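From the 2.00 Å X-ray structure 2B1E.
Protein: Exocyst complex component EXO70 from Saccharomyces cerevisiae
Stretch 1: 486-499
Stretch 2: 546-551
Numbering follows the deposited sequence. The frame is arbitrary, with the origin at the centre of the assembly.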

ATOM      1  N   ILE A 486      50.256  46.212 -10.240  1.00 20.01           N
ATOM      2  CA  ILE A 486      49.561  45.483 -11.287  1.00 19.28           C
ATOM      3  C   ILE A 486      50.055  44.038 -11.364  1.00 18.63           C
ATOM      4  O   ILE A 486      49.252  43.115 -11.433  1.00 20.03           O
ATOM      5  CB  ILE A 486      49.731  46.192 -12.644  1.00 17.53           C
ATOM      6  CG1 ILE A 486      49.038  47.556 -12.576  1.00 14.80           C
ATOM      7  CG2 ILE A 486      49.125  45.345 -13.773  1.00 15.31           C
ATOM      8  CD1 ILE A 486      49.394  48.496 -13.694  1.00 13.59           C
ATOM      9  N   LYS A 487      51.367  43.829 -11.350  1.00 19.81           N
ATOM     10  CA  LYS A 487      51.875  42.462 -11.404  1.00 21.49           C
ATOM     11  C   LYS A 487      51.337  41.690 -10.202  1.00 20.29           C
ATOM     12  O   LYS A 487      50.983  40.518 -10.307  1.00 16.78           O
ATOM     13  CB  LYS A 487      53.404  42.433 -11.385  1.00 24.93           C
ATOM     14  CG  LYS A 487      54.049  42.909 -12.674  1.00 28.61           C
ATOM     15  CD  LYS A 487      55.541  42.605 -12.696  1.00 32.01           C
ATOM     16  CE  LYS A 487      56.276  43.308 -11.564  1.00 34.43           C
ATOM     17  NZ  LYS A 487      56.111  44.787 -11.634  1.00 36.57           N
ATOM     18  N   GLU A 488      51.274  42.362  -9.059  1.00 20.91           N
ATOM     19  CA  GLU A 488      50.771  41.732  -7.856  1.00 21.13           C
ATOM     20  C   GLU A 488      49.334  41.267  -8.064  1.00 19.70           C
ATOM     21  O   GLU A 488      48.948  40.214  -7.560  1.00 19.17           O
ATOM     22  CB  GLU A 488      50.837  42.695  -6.675  1.00 22.66           C
ATOM     23  CG  GLU A 488      50.315  42.093  -5.384  1.00 28.56           C
ATOM     24  CD  GLU A 488      51.182  40.954  -4.870  1.00 33.24           C
ATOM     25  OE1 GLU A 488      50.685  40.157  -4.042  1.00 35.03           O
ATOM     26  OE2 GLU A 488      52.362  40.861  -5.282  1.00 34.95           O
ATOM     27  N   LYS A 489      48.534  42.036  -8.804  1.00 18.52           N
ATOM     28  CA  LYS A 489      47.153  41.612  -9.026  1.00 17.85           C
ATOM     29  C   LYS A 489      47.123  40.323  -9.838  1.00 15.54           C
ATOM     30  O   LYS A 489      46.307  39.439  -9.575  1.00 13.74           O
ATOM     31  CB  LYS A 489      46.337  42.687  -9.752  1.00 18.60           C
ATOM     32  CG  LYS A 489      46.044  43.927  -8.916  1.00 19.47           C
ATOM     33  CD  LYS A 489      45.121  44.882  -9.664  1.00 18.09           C
ATOM     34  CE  LYS A 489      45.166  46.284  -9.061  1.00 21.47           C
ATOM     35  NZ  LYS A 489      44.796  46.293  -7.617  1.00 18.70           N
ATOM     36  N   PHE A 490      48.004  40.217 -10.830  1.00 14.64           N
ATOM     37  CA  PHE A 490      48.049  39.010 -11.655  1.00 14.88           C
ATOM     38  C   PHE A 490      48.578  37.847 -10.825  1.00 16.96           C
ATOM     39  O   PHE A 490      48.079  36.722 -10.908  1.00 15.01           O
ATOM     40  CB  PHE A 490      48.955  39.226 -12.867  1.00 13.89           C
ATOM     41  CG  PHE A 490      48.287  39.926 -14.009  1.00 16.09           C
ATOM     42  CD1 PHE A 490      47.576  39.202 -14.965  1.00 16.78           C
ATOM     43  CD2 PHE A 490      48.369  41.311 -14.137  1.00 14.88           C
ATOM     44  CE1 PHE A 490      46.950  39.853 -16.041  1.00 17.65           C
ATOM     45  CE2 PHE A 490      47.754  41.970 -15.199  1.00 15.19           C
ATOM     46  CZ  PHE A 490      47.042  41.244 -16.155  1.00 15.73           C
ATOM     47  N   ARG A 491      49.601  38.128 -10.032  1.00 18.27           N
ATOM     48  CA  ARG A 491      50.211  37.120  -9.179  1.00 21.15           C
ATOM     49  C   ARG A 491      49.162  36.467  -8.278  1.00 20.24           C
ATOM     50  O   ARG A 491      48.987  35.247  -8.300  1.00 21.88           O
ATOM     51  CB  ARG A 491      51.321  37.779  -8.346  1.00 23.60           C
ATOM     52  CG  ARG A 491      52.099  36.864  -7.425  1.00 27.61           C
ATOM     53  CD  ARG A 491      53.226  37.657  -6.742  1.00 30.47           C
ATOM     54  NE  ARG A 491      54.163  38.207  -7.727  1.00 32.25           N
ATOM     55  CZ  ARG A 491      54.416  39.502  -7.900  1.00 34.31           C
ATOM     56  NH1 ARG A 491      53.811  40.417  -7.153  1.00 33.05           N
ATOM     57  NH2 ARG A 491      55.266  39.886  -8.839  1.00 34.90           N
ATOM     58  N   LYS A 492      48.451  37.272  -7.498  1.00 20.05           N
ATOM     59  CA  LYS A 492      47.430  36.723  -6.611  1.00 20.16           C
ATOM     60  C   LYS A 492      46.407  35.897  -7.390  1.00 18.63           C
ATOM     61  O   LYS A 492      45.978  34.839  -6.936  1.00 17.14           O
ATOM     62  CB  LYS A 492      46.729  37.844  -5.840  1.00 22.55           C
ATOM     63  CG  LYS A 492      47.641  38.570  -4.837  1.00 26.75           C
ATOM     64  CD  LYS A 492      46.932  39.780  -4.225  1.00 31.78           C
ATOM     65  CE  LYS A 492      47.885  40.636  -3.387  1.00 33.88           C
ATOM     66  NZ  LYS A 492      47.229  41.879  -2.866  1.00 36.93           N
ATOM     67  N   PHE A 493      46.003  36.371  -8.562  1.00 17.11           N
ATOM     68  CA  PHE A 493      45.047  35.600  -9.342  1.00 16.91           C
ATOM     69  C   PHE A 493      45.674  34.261  -9.737  1.00 16.11           C
ATOM     70  O   PHE A 493      45.047  33.212  -9.605  1.00 18.48           O
ATOM     71  CB  PHE A 493      44.635  36.348 -10.609  1.00 15.45           C
ATOM     72  CG  PHE A 493      43.777  35.523 -11.532  1.00 18.82           C
ATOM     73  CD1 PHE A 493      42.440  35.276 -11.230  1.00 16.49           C
ATOM     74  CD2 PHE A 493      44.329  34.931 -12.669  1.00 16.89           C
ATOM     75  CE1 PHE A 493      41.666  34.447 -12.047  1.00 17.89           C
ATOM     76  CE2 PHE A 493      43.570  34.104 -13.485  1.00 15.46           C
ATOM     77  CZ  PHE A 493      42.236  33.859 -13.174  1.00 15.77           C
ATOM     78  N   ASN A 494      46.911  34.296 -10.225  1.00 16.48           N
ATOM     79  CA  ASN A 494      47.590  33.066 -10.633  1.00 16.26           C
ATOM     80  C   ASN A 494      47.624  32.034  -9.508  1.00 15.57           C
ATOM     81  O   ASN A 494      47.387  30.847  -9.741  1.00 14.38           O
ATOM     82  CB  ASN A 494      49.029  33.358 -11.089  1.00 16.00           C
ATOM     83  CG  ASN A 494      49.080  34.189 -12.355  1.00 17.85           C
ATOM     84  OD1 ASN A 494      48.163  34.144 -13.181  1.00 18.03           O
ATOM     85  ND2 ASN A 494      50.164  34.932 -12.529  1.00 14.74           N
ATOM     86  N   GLU A 495      47.911  32.485  -8.290  1.00 16.63           N
ATOM     87  CA  GLU A 495      47.964  31.577  -7.146  1.00 17.93           C
ATOM     88  C   GLU A 495      46.584  31.005  -6.837  1.00 15.77           C
ATOM     89  O   GLU A 495      46.452  29.825  -6.523  1.00 17.35           O
ATOM     90  CB  GLU A 495      48.519  32.291  -5.910  1.00 21.29           C
ATOM     91  CG  GLU A 495      50.021  32.565  -5.967  1.00 24.91           C
ATOM     92  CD  GLU A 495      50.518  33.406  -4.790  1.00 29.91           C
ATOM     93  OE1 GLU A 495      50.282  33.006  -3.624  1.00 32.28           O
ATOM     94  OE2 GLU A 495      51.150  34.460  -5.029  1.00 28.61           O
ATOM     95  N   GLY A 496      45.555  31.837  -6.938  1.00 13.96           N
ATOM     96  CA  GLY A 496      44.211  31.370  -6.668  1.00 12.42           C
ATOM     97  C   GLY A 496      43.735  30.425  -7.749  1.00 13.13           C
ATOM     98  O   GLY A 496      43.107  29.405  -7.457  1.00 13.31           O
ATOM     99  N   PHE A 497      44.037  30.770  -9.000  1.00 12.11           N
ATOM    100  CA  PHE A 497      43.664  29.965 -10.165  1.00 12.49           C
ATOM    101  C   PHE A 497      44.323  28.580 -10.092  1.00 12.60           C
ATOM    102  O   PHE A 497      43.654  27.548 -10.173  1.00 11.23           O
ATOM    103  CB  PHE A 497      44.125  30.664 -11.455  1.00 12.14           C
ATOM    104  CG  PHE A 497      43.847  29.871 -12.710  1.00 14.88           C
ATOM    105  CD1 PHE A 497      42.543  29.737 -13.197  1.00 12.98           C
ATOM    106  CD2 PHE A 497      44.884  29.229 -13.388  1.00 13.62           C
ATOM    107  CE1 PHE A 497      42.273  28.972 -14.337  1.00  9.85           C
ATOM    108  CE2 PHE A 497      44.626  28.459 -14.532  1.00 13.17           C
ATOM    109  CZ  PHE A 497      43.316  28.331 -15.004  1.00 11.74           C
ATOM    110  N   GLU A 498      45.645  28.578  -9.957  1.00 13.32           N
ATOM    111  CA  GLU A 498      46.416  27.341  -9.886  1.00 14.52           C
ATOM    112  C   GLU A 498      46.006  26.456  -8.713  1.00 15.24           C
ATOM    113  O   GLU A 498      45.947  25.231  -8.837  1.00 14.39           O
ATOM    114  CB  GLU A 498      47.913  27.676  -9.821  1.00 16.34           C
ATOM    115  CG  GLU A 498      48.509  28.002 -11.193  1.00 16.67           C
ATOM    116  CD  GLU A 498      49.679  28.954 -11.122  1.00 18.91           C
ATOM    117  OE1 GLU A 498      50.325  29.026 -10.056  1.00 19.25           O
ATOM    118  OE2 GLU A 498      49.965  29.627 -12.136  1.00 17.47           O
ATOM    119  N   ASP A 499      45.719  27.070  -7.573  1.00 14.54           N
ATOM    120  CA  ASP A 499      45.302  26.305  -6.402  1.00 15.53           C
ATOM    121  C   ASP A 499      43.971  25.604  -6.694  1.00 14.67           C
ATOM    122  O   ASP A 499      43.782  24.443  -6.328  1.00 10.52           O
ATOM    123  CB  ASP A 499      45.146  27.232  -5.193  1.00 16.52           C
ATOM    124  CG  ASP A 499      44.917  26.473  -3.897  1.00 18.79           C
ATOM    125  OD1 ASP A 499      43.756  26.377  -3.444  1.00 21.18           O
ATOM    126  OD2 ASP A 499      45.908  25.972  -3.330  1.00 23.04           O
ATOM    127  N   LYS A 546      56.528  38.858 -20.260  1.00 24.73           N
ATOM    128  CA  LYS A 546      57.501  38.784 -19.177  1.00 25.52           C
ATOM    129  C   LYS A 546      56.964  39.079 -17.784  1.00 25.87           C
ATOM    130  O   LYS A 546      57.651  38.832 -16.795  1.00 25.30           O
ATOM    131  CB  LYS A 546      58.673  39.727 -19.468  1.00 27.68           C
ATOM    132  CG  LYS A 546      59.526  39.295 -20.645  1.00 31.09           C
ATOM    133  CD  LYS A 546      60.660  40.268 -20.914  1.00 33.54           C
ATOM    134  CE  LYS A 546      61.723  39.614 -21.790  1.00 36.98           C
ATOM    135  NZ  LYS A 546      61.140  39.003 -23.020  1.00 37.63           N
ATOM    136  N   HIS A 547      55.740  39.592 -17.691  1.00 25.13           N
ATOM    137  CA  HIS A 547      55.191  39.928 -16.383  1.00 22.55           C
ATOM    138  C   HIS A 547      53.824  39.336 -16.108  1.00 21.45           C
ATOM    139  O   HIS A 547      53.315  39.418 -14.993  1.00 21.55           O
ATOM    140  CB  HIS A 547      55.136  41.447 -16.226  1.00 24.27           C
ATOM    141  CG  HIS A 547      56.430  42.124 -16.547  1.00 24.40           C
ATOM    142  ND1 HIS A 547      56.861  42.327 -17.838  1.00 26.19           N
ATOM    143  CD2 HIS A 547      57.413  42.593 -15.744  1.00 24.45           C
ATOM    144  CE1 HIS A 547      58.055  42.892 -17.819  1.00 25.11           C
ATOM    145  NE2 HIS A 547      58.413  43.064 -16.560  1.00 25.42           N
ATOM    146  N   ILE A 548      53.232  38.742 -17.133  1.00 19.31           N
ATOM    147  CA  ILE A 548      51.926  38.125 -17.002  1.00 16.79           C
ATOM    148  C   ILE A 548      52.060  36.664 -17.413  1.00 16.04           C
ATOM    149  O   ILE A 548      52.298  36.354 -18.575  1.00 14.53           O
ATOM    150  CB  ILE A 548      50.905  38.840 -17.894  1.00 15.60           C
ATOM    151  CG1 ILE A 548      50.696  40.272 -17.389  1.00 13.66           C
ATOM    152  CG2 ILE A 548      49.595  38.076 -17.896  1.00 18.05           C
ATOM    153  CD1 ILE A 548      49.900  41.153 -18.346  1.00 13.45           C
ATOM    154  N   LYS A 549      51.899  35.765 -16.449  1.00 16.96           N
ATOM    155  CA  LYS A 549      52.040  34.334 -16.708  1.00 16.02           C
ATOM    156  C   LYS A 549      51.141  33.757 -17.800  1.00 16.27           C
ATOM    157  O   LYS A 549      51.614  33.011 -18.664  1.00 13.34           O
ATOM    158  CB  LYS A 549      51.836  33.549 -15.400  1.00 17.25           C
ATOM    159  CG  LYS A 549      52.189  32.067 -15.485  1.00 18.71           C
ATOM    160  CD  LYS A 549      52.204  31.413 -14.104  1.00 19.80           C
ATOM    161  CE  LYS A 549      52.599  29.946 -14.185  1.00 22.10           C
ATOM    162  NZ  LYS A 549      52.704  29.327 -12.830  1.00 21.60           N
ATOM    163  N   TYR A 550      49.855  34.099 -17.777  1.00 14.10           N
ATOM    164  CA  TYR A 550      48.913  33.557 -18.752  1.00 14.78           C
ATOM    165  C   TYR A 550      48.218  34.550 -19.673  1.00 14.81           C
ATOM    166  O   TYR A 550      47.718  35.586 -19.226  1.00 13.68           O
ATOM    167  CB  TYR A 550      47.791  32.782 -18.045  1.00 14.71           C
ATOM    168  CG  TYR A 550      48.220  31.692 -17.098  1.00 16.19           C
ATOM    169  CD1 TYR A 550      48.608  30.439 -17.569  1.00 18.32           C
ATOM    170  CD2 TYR A 550      48.197  31.897 -15.720  1.00 15.32           C
ATOM    171  CE1 TYR A 550      48.952  29.413 -16.683  1.00 19.24           C
ATOM    172  CE2 TYR A 550      48.539  30.885 -14.833  1.00 15.46           C
ATOM    173  CZ  TYR A 550      48.910  29.648 -15.317  1.00 16.71           C
ATOM    174  OH  TYR A 550      49.216  28.641 -14.432  1.00 20.23           O
ATOM    175  N   THR A 551      48.177  34.226 -20.960  1.00 13.71           N
ATOM    176  CA  THR A 551      47.424  35.045 -21.901  1.00 12.62           C
ATOM    177  C   THR A 551      46.054  34.377 -21.780  1.00 12.87           C
ATOM    178  O   THR A 551      45.949  33.257 -21.260  1.00 11.27           O
ATOM    179  CB  THR A 551      47.927  34.897 -23.363  1.00 12.90           C
ATOM    180  OG1 THR A 551      47.847  33.524 -23.767  1.00 12.72           O
ATOM    181  CG2 THR A 551      49.357  35.386 -23.484  1.00 15.28           C
TER
HETATM  182  O   HOH W   1      48.329  35.342 -15.654  1.00 17.93           O
HETATM  183  O   HOH W   2      51.960  36.754 -13.847  1.00 22.01           O
HETATM  184  O   HOH W   3      52.348  30.847  -9.728  1.00 26.27           O

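Residues 486-499 form part of a longer helix, and the irregular segment 546-551 runs alongside in the same sense. The register follows the helical repeat: Lys487 lies nearest His547, Phe490 nearest Ile548 and Asn494 nearest Lys549, with CA atoms 6.5, 6.7 and 7.6 Å apart. Lys487, Phe490, Asn494, Phe497 and Glu498 recur every three or four residues and so fall on one side of the helix. Together the two stretches bury 442 Å², and no direct hydrogen bond joins their backbones; side chains and water make the connection.

Tyr550 contributes the largest share. Its CA-CB bond points toward the helix, and the ring reaches Asn494, Phe497 and Glu498. Phe497 turns its edge toward the tyrosine face, with ring centroids 5.7 Å apart and planes at 68°, an arrangement that sets the positive rim of one ring against the electron-rich face of the other. At the tyrosine edge, Asn494 OD1 lies 3.4 Å from Tyr550 CD2. Farther along, Tyr550 OH donates a short hydrogen bond of 2.6 Å to Glu498 OE2. The same carboxylate oxygen accepts a hydrogen bond from Lys549, whose extended side chain brings NZ to 2.8 Å from Glu498 OE2 in a salt bridge. One oxygen thus gathers a phenol and an ammonium group, and the positive charge of the lysine offsets the negative charge of the carboxylate.

Phe490 anchors the apolar part of the contact. Ile548 lies over one face of its ring: Ile548 CG1 sits 3.8 Å from the centroid of the Phe490 ring and only 4° off the normal, so its C-H groups meet the pi cloud nearly head-on, while Ile548 CD1 approaches Phe490 CZ to 3.6 Å. Both residues are buried, as suits a purely nonpolar pairing. Beside it, the aliphatic part of Lys487 packs against the edge of the His547 ring, with Lys487 CD 3.6 Å from His547 CD2.

Between the apolar pair and the charged cluster, Asn494 uses both ends of its amide to reach the loop backbone through water. Water 1 donates to Asn494 OD1 at 2.8 Å and accepts from Tyr550 N at 2.9 Å. Water 2 accepts a weak hydrogen bond from Asn494 ND2 at 2.9 Å, also accepts a hydrogen bond from Lys549 N at 2.8 Å, and donates to His547 O at 3.2 Å. These bridges satisfy loop backbone groups that lack the regular pairing available within the helix.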